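Local coordinates for putative nisin-resistance protein (Streptococcus agalactiae 515, PDB 4Y68) that probably cleaves the lantibiotic nisin as a membrane-linked S41-family peptidase, giving the bacterium resistance to it, at residues A[56-59]-A[60-63]; A[98-101]-A[102-106]; A[135-138]-A[139-143]. All blocks are in the same frame, centred on the assembly; numbering follows the deposited sequence.

Contact 1 of 3, residues A[56-59]-A[60-63]; sequences QIIR and QRSE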
# COMPACT_ATOMS: atom_id res chain seq x y z
N GLN A 56 -17.28 21.52 5.99
CA GLN A 56 -18.72 21.72 5.79
C GLN A 56 -18.75 22.88 4.85
O GLN A 56 -17.85 23.67 4.89
CB GLN A 56 -19.46 22.03 7.08
CG GLN A 56 -18.89 23.20 7.78
CD GLN A 56 -18.31 22.82 9.11
OE1 GLN A 56 -18.37 21.64 9.50
NE2 GLN A 56 -17.75 23.80 9.83
N ILE A 57 -19.74 23.00 3.99
CA ILE A 57 -19.65 23.91 2.82
C ILE A 57 -19.41 23.01 1.66
O ILE A 57 -20.28 22.88 0.81
CB ILE A 57 -18.51 24.99 2.83
CG1 ILE A 57 -18.76 26.11 3.86
CG2 ILE A 57 -18.36 25.63 1.43
CD1 ILE A 57 -17.56 27.04 4.02
N ILE A 58 -18.23 22.38 1.64
CA ILE A 58 -18.00 21.33 0.65
C ILE A 58 -19.01 20.23 0.89
O ILE A 58 -19.70 19.79 -0.04
CB ILE A 58 -16.57 20.77 0.69
CG1 ILE A 58 -15.59 21.77 0.10
CG2 ILE A 58 -16.49 19.48 -0.11
CD1 ILE A 58 -14.10 21.41 0.36
N ARG A 59 -19.15 19.82 2.15
CA ARG A 59 -20.10 18.76 2.48
C ARG A 59 -21.54 19.23 2.25
O ARG A 59 -22.35 18.50 1.67
CB ARG A 59 -19.92 18.29 3.92
CG ARG A 59 -21.13 17.50 4.41
CD ARG A 59 -20.90 16.72 5.70
NE ARG A 59 -21.81 15.57 5.76
CZ ARG A 59 -21.76 14.63 6.70
NH1 ARG A 59 -20.87 14.70 7.68
NH2 ARG A 59 -22.60 13.60 6.66
N GLN A 60 -21.86 20.43 2.71
CA GLN A 60 -23.19 21.00 2.51
C GLN A 60 -23.49 21.09 1.02
O GLN A 60 -24.57 20.70 0.57
CB GLN A 60 -23.32 22.37 3.18
CG GLN A 60 -24.55 23.19 2.77
CD GLN A 60 -24.31 24.08 1.54
OE1 GLN A 60 -23.16 24.44 1.22
NE2 GLN A 60 -25.40 24.44 0.86
N ARG A 61 -22.53 21.59 0.25
CA ARG A 61 -22.74 21.71 -1.19
C ARG A 61 -22.98 20.35 -1.82
O ARG A 61 -23.76 20.20 -2.78
CB ARG A 61 -21.54 22.38 -1.86
CG ARG A 61 -21.71 22.48 -3.37
CD ARG A 61 -20.70 23.44 -4.01
NE ARG A 61 -19.32 23.02 -3.81
CZ ARG A 61 -18.45 23.66 -3.04
NH1 ARG A 61 -18.80 24.77 -2.41
NH2 ARG A 61 -17.22 23.20 -2.92
N SER A 62 -22.31 19.34 -1.28
CA SER A 62 -22.45 17.99 -1.80
C SER A 62 -23.84 17.41 -1.48
O SER A 62 -24.49 16.82 -2.33
CB SER A 62 -21.33 17.13 -1.21
OG SER A 62 -21.46 15.80 -1.65
N GLU A 63 -24.28 17.59 -0.24
CA GLU A 63 -25.63 17.17 0.17
C GLU A 63 -26.74 17.84 -0.66
O GLU A 63 -27.75 17.21 -0.97
CB GLU A 63 -25.83 17.46 1.65
CG GLU A 63 -24.98 16.59 2.53
CD GLU A 63 -24.90 17.09 3.94
OE1 GLU A 63 -25.34 18.23 4.18
OE2 GLU A 63 -24.41 16.34 4.82
O HOH W 1 -24.60 13.45 4.61

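Contact 2 of 3, residues A[98-101]-A[102-106]; sequences TVRR and DTLDS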
# COMPACT_ATOMS: atom_id res chain seq x y z
N THR A 98 -14.24 -0.54 -12.04
CA THR A 98 -12.88 -0.02 -11.89
C THR A 98 -12.07 -0.89 -10.92
O THR A 98 -10.88 -1.14 -11.13
CB THR A 98 -12.87 1.44 -11.35
OG1 THR A 98 -13.65 2.29 -12.21
CG2 THR A 98 -11.47 1.97 -11.26
N VAL A 99 -12.72 -1.35 -9.85
CA VAL A 99 -12.06 -2.18 -8.85
C VAL A 99 -11.64 -3.53 -9.46
O VAL A 99 -10.58 -4.05 -9.15
CB VAL A 99 -12.98 -2.43 -7.63
CG1 VAL A 99 -12.49 -3.63 -6.82
CG2 VAL A 99 -13.06 -1.19 -6.77
N ARG A 100 -12.48 -4.08 -10.34
CA ARG A 100 -12.15 -5.36 -10.97
C ARG A 100 -11.06 -5.23 -12.04
O ARG A 100 -10.17 -6.07 -12.09
CB ARG A 100 -13.38 -6.01 -11.57
CG ARG A 100 -13.47 -7.48 -11.19
CD ARG A 100 -14.65 -8.17 -11.82
NE ARG A 100 -14.43 -8.44 -13.24
CZ ARG A 100 -13.76 -9.49 -13.71
NH1 ARG A 100 -13.21 -10.37 -12.88
NH2 ARG A 100 -13.62 -9.65 -15.03
N ARG A 101 -11.14 -4.21 -12.89
CA ARG A 101 -10.11 -4.00 -13.90
C ARG A 101 -8.75 -3.82 -13.22
O ARG A 101 -7.75 -4.34 -13.69
CB ARG A 101 -10.42 -2.79 -14.79
CG ARG A 101 -11.82 -2.81 -15.41
CD ARG A 101 -11.88 -2.14 -16.80
NE ARG A 101 -11.17 -0.87 -16.86
CZ ARG A 101 -11.75 0.33 -16.74
NH1 ARG A 101 -13.06 0.43 -16.53
NH2 ARG A 101 -11.01 1.43 -16.82
N ASP A 102 -8.73 -3.10 -12.11
CA ASP A 102 -7.48 -2.91 -11.36
C ASP A 102 -6.99 -4.24 -10.79
O ASP A 102 -5.78 -4.50 -10.76
CB ASP A 102 -7.66 -1.89 -10.24
CG ASP A 102 -6.46 -1.85 -9.31
OD1 ASP A 102 -5.36 -1.45 -9.75
OD2 ASP A 102 -6.62 -2.21 -8.12
N THR A 103 -7.91 -5.09 -10.35
CA THR A 103 -7.52 -6.38 -9.83
C THR A 103 -6.84 -7.22 -10.92
O THR A 103 -5.97 -8.05 -10.62
CB THR A 103 -8.71 -7.16 -9.28
OG1 THR A 103 -8.27 -7.96 -8.17
CG2 THR A 103 -9.29 -8.08 -10.34
N LEU A 104 -7.24 -7.01 -12.17
CA LEU A 104 -6.75 -7.84 -13.29
C LEU A 104 -5.39 -7.38 -13.80
O LEU A 104 -4.81 -8.01 -14.68
CB LEU A 104 -7.75 -7.84 -14.45
CG LEU A 104 -9.09 -8.51 -14.16
CD1 LEU A 104 -9.95 -8.58 -15.43
CD2 LEU A 104 -8.89 -9.90 -13.55
N ASP A 105 -4.89 -6.28 -13.25
CA ASP A 105 -3.56 -5.76 -13.59
C ASP A 105 -2.48 -6.35 -12.70
O ASP A 105 -1.30 -5.98 -12.80
CB ASP A 105 -3.54 -4.23 -13.46
CG ASP A 105 -3.22 -3.55 -14.76
OD1 ASP A 105 -2.34 -2.65 -14.75
OD2 ASP A 105 -3.86 -3.89 -15.79
N SER A 106 -2.87 -7.26 -11.81
CA SER A 106 -1.93 -7.81 -10.83
C SER A 106 -0.84 -8.69 -11.45
O SER A 106 -1.09 -9.42 -12.41
CB SER A 106 -2.70 -8.60 -9.77
OG SER A 106 -3.62 -7.74 -9.12

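Contact 3 of 3, residues A[135-138]-A[139-143]; sequences SHYS and GKLQN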
# COMPACT_ATOMS: atom_id res chain seq x y z
N SER A 135 -1.23 -16.02 -2.14
CA SER A 135 -0.29 -17.05 -1.68
C SER A 135 0.71 -17.46 -2.79
O SER A 135 1.87 -17.79 -2.53
CB SER A 135 -1.06 -18.27 -1.18
OG SER A 135 -1.98 -17.91 -0.16
N HIS A 136 0.25 -17.44 -4.04
CA HIS A 136 1.16 -17.64 -5.15
C HIS A 136 2.18 -16.51 -5.22
O HIS A 136 3.36 -16.75 -5.46
CB HIS A 136 0.39 -17.77 -6.47
CG HIS A 136 1.28 -17.85 -7.67
ND1 HIS A 136 1.00 -17.20 -8.85
CD2 HIS A 136 2.46 -18.49 -7.85
CE1 HIS A 136 1.97 -17.43 -9.71
NE2 HIS A 136 2.87 -18.21 -9.14
N TYR A 137 1.75 -15.27 -4.98
CA TYR A 137 2.66 -14.13 -5.02
C TYR A 137 3.70 -14.23 -3.90
O TYR A 137 4.89 -14.19 -4.16
CB TYR A 137 1.89 -12.81 -4.93
CG TYR A 137 2.71 -11.51 -5.00
CD1 TYR A 137 3.59 -11.14 -3.98
CD2 TYR A 137 2.54 -10.63 -6.07
CE1 TYR A 137 4.30 -9.93 -4.06
CE2 TYR A 137 3.23 -9.42 -6.15
CZ TYR A 137 4.11 -9.08 -5.15
OH TYR A 137 4.79 -7.90 -5.24
N SER A 138 3.24 -14.38 -2.66
CA SER A 138 4.17 -14.48 -1.53
C SER A 138 5.02 -15.75 -1.60
O SER A 138 6.20 -15.71 -1.28
CB SER A 138 3.41 -14.42 -0.19
OG SER A 138 2.43 -15.46 -0.06
N GLY A 139 4.42 -16.86 -2.03
CA GLY A 139 5.14 -18.13 -2.13
C GLY A 139 6.31 -18.06 -3.09
O GLY A 139 7.41 -18.55 -2.80
N LYS A 140 6.08 -17.42 -4.23
CA LYS A 140 7.14 -17.18 -5.20
C LYS A 140 8.31 -16.42 -4.56
O LYS A 140 9.48 -16.72 -4.82
CB LYS A 140 6.56 -16.41 -6.40
CG LYS A 140 6.85 -16.99 -7.77
CD LYS A 140 8.01 -16.25 -8.43
CE LYS A 140 8.18 -16.65 -9.90
NZ LYS A 140 7.09 -16.13 -10.81
N LEU A 141 8.01 -15.43 -3.73
CA LEU A 141 9.05 -14.64 -3.09
C LEU A 141 9.78 -15.49 -2.05
O LEU A 141 11.01 -15.56 -2.03
CB LEU A 141 8.47 -13.39 -2.44
CG LEU A 141 8.34 -12.20 -3.39
CD1 LEU A 141 7.48 -11.11 -2.79
CD2 LEU A 141 9.72 -11.66 -3.72
N GLN A 142 9.00 -16.10 -1.17
CA GLN A 142 9.51 -17.01 -0.16
C GLN A 142 10.49 -18.02 -0.79
O GLN A 142 11.61 -18.17 -0.32
CB GLN A 142 8.35 -17.71 0.53
CG GLN A 142 8.73 -18.75 1.55
CD GLN A 142 8.93 -18.18 2.93
OE1 GLN A 142 9.64 -17.18 3.12
NE2 GLN A 142 8.30 -18.80 3.91
N ASN A 143 10.08 -18.68 -1.87
CA ASN A 143 10.95 -19.68 -2.48
C ASN A 143 12.27 -19.09 -2.92
O ASN A 143 13.33 -19.67 -2.67
CB ASN A 143 10.31 -20.35 -3.68
CG ASN A 143 11.29 -21.27 -4.41
OD1 ASN A 143 12.07 -20.82 -5.26
ND2 ASN A 143 11.27 -22.55 -4.06

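Contact 1 of 3, residues A[56-59]-A[60-63]
Arg59 and Glu63 form an i to i+4 salt bridge along helix 55-66, one of three helices that pack together in the N-terminal part of the chain. The close-packed side of this turn faces its neighbours: the buried Ser62 packs against Ile78 and Val79 of helix 72-87 and Leu40 of helix 32-46, while Ile58 rests on Glu81 and Tyr85. Beneath the side chains the backbone rungs run Arg61 N to Ile57 O, 2.7 Å, and Glu63 N to Arg59 O, 2.9 Å.

The flanks are charged and partly exposed. Arg61 bends at chi3 (62°) and curls back along the helix, so that Ile57 O and Ile58 CA lie over one face of its guanidinium, toward the rim; NH2 comes 3.7 Å from Ile58 CG1 and pairs with Glu81. Arg59 stays extended to NE and spreads its charge among three acids, NH1 going to Glu44 and NH2 to Asp41 of helix 32-46. Its bond to Glu63 is bent (133° at the hydrogen), the two flat groups being turned 60° apart. Solvent begins at the exposed Gln60 and at a water that accepts from Arg59 NH2 and donates to Glu63 OE2, which also takes Arg59 NE at 2.9 Å.

Contact 2 of 3, residues A[98-101]-A[102-106]
A bend at chi3 (75°) turns the guanidinium of Arg100 toward Leu104, one helical turn further on, and Leu104 places its CG beside its own backbone N (chi1 -66°), from where the branch CD1 reaches the arginine. The result is a pairing of a charged plane with a methyl group: CD1 sits over one face of the guanidinium, 3.8 Å from Arg100 NH2, and the two side chains approach at a slant. A contact over the face leaves the in-plane N-H directions for other partners.

Below it, the last turn of helix 96-103 leads into a type I beta turn from Thr103 to Ser106. Regular i to i+4 bonding holds at Asp102 N to Thr98 O and at Thr103 N to Val99 O, both 3.1 Å. Leu104 N, one residue later, makes only weak bonds; the one to Arg101 O, 3.1 Å long and bent, is of the i to i+3 kind, and another to Arg100 O is doubtful. A weak backbone bond from Ser106 N to Thr103 O spans the turn, and Ser106 OG adds a shorter one to the same oxygen, 2.8 Å, from above the plane of that carbonyl.

Two polar groups tie this region to the loop that follows strand 118-122. Asp102 OD2 is bonded to Ser127 OG, and Ser106 OG also meets Ser127 N. At the other end Thr98 OG1 is paired with Ser95 OG.

Chemically, then, the contact joins a methyl group resting over a guanidinium face, on an exposed flank, to a serine that serves two backbone groups, Thr103 O and Ser127 N, so that the turn after the helix and the neighbouring loop are held by the same hydroxyl.

Contact 3 of 3, residues A[135-138]-A[139-143]
Tyr137 and Leu141 lie side by side on the buried flank of helix 131-147, the crossover helix of the beta-alpha-beta unit that links strands 118-122 and 152-156 in the S41 peptidase region.

The apolar part of the contact is theirs. Tyr137 sets CG opposite its backbone N (chi1 -178°), which carries the ring outward and somewhat forward, beside Leu141, with CE1 3.6 Å from Leu141 CD1. CD1 of the leucine comes up obliquely to the ring, and both side chains run in the same direction; the tyrosine also touches Ile123, Ile126 and, on helix 165-171, Pro167 and Met168. The phenol oxygen is satisfied within this packing, as Tyr137 OH is bonded to Pro124 O.

Polar side chains behave differently. Those of Ser135 and Ser138 turn back upon the preceding turn of the helix, where both OG atoms bond to backbone carbonyls four residues earlier, Lys131 O and Ile134 O respectively. Lys140, bent at chi2 and chi4, sends NZ to Pro109 O; its CG passes 4.4 Å from His136 NE2. The imidazole meets the ring of Tyr108 with the planes at about 60°, and lies 5.0 Å, His136 NE2 to Lys140 NZ, from the lysine charge, a proximity that might disfavour protonation of the histidine.

Backbone bonds complete the account. Gly139 N to Ser135 O measures 2.8 Å and Lys140 N to His136 O 3.1 Å, whereas the link from Leu141 N to Tyr137 O is weak at 3.4 Å. The next rung recovers fully: Gln142 N points almost straight at Ser138 O, 2.8 Å away, with an angle of 178° at the hydrogen.

How the contacts relate
Each contact joins residues about one helical turn apart, in three different helices, contact 2 running on into a turn, and each takes its chemistry from its surroundings. Contact 1 lies at the surface in the N-terminal helices, its centre about 30 Å from the centre of the chain, and relies on charge. In contact 2, also superficial, regular bonds give way to weaker ones and a serine hydroxyl joins in. Contact 3 is partly buried in the crossover helix and rests on an aromatic-aliphatic pair. Contacts 1 and 3 fall on opposite sides of the chain's centre, whereas the nearest atoms of contacts 2 and 3 are about 7 Å apart; the loop following strand 118-122 meets both.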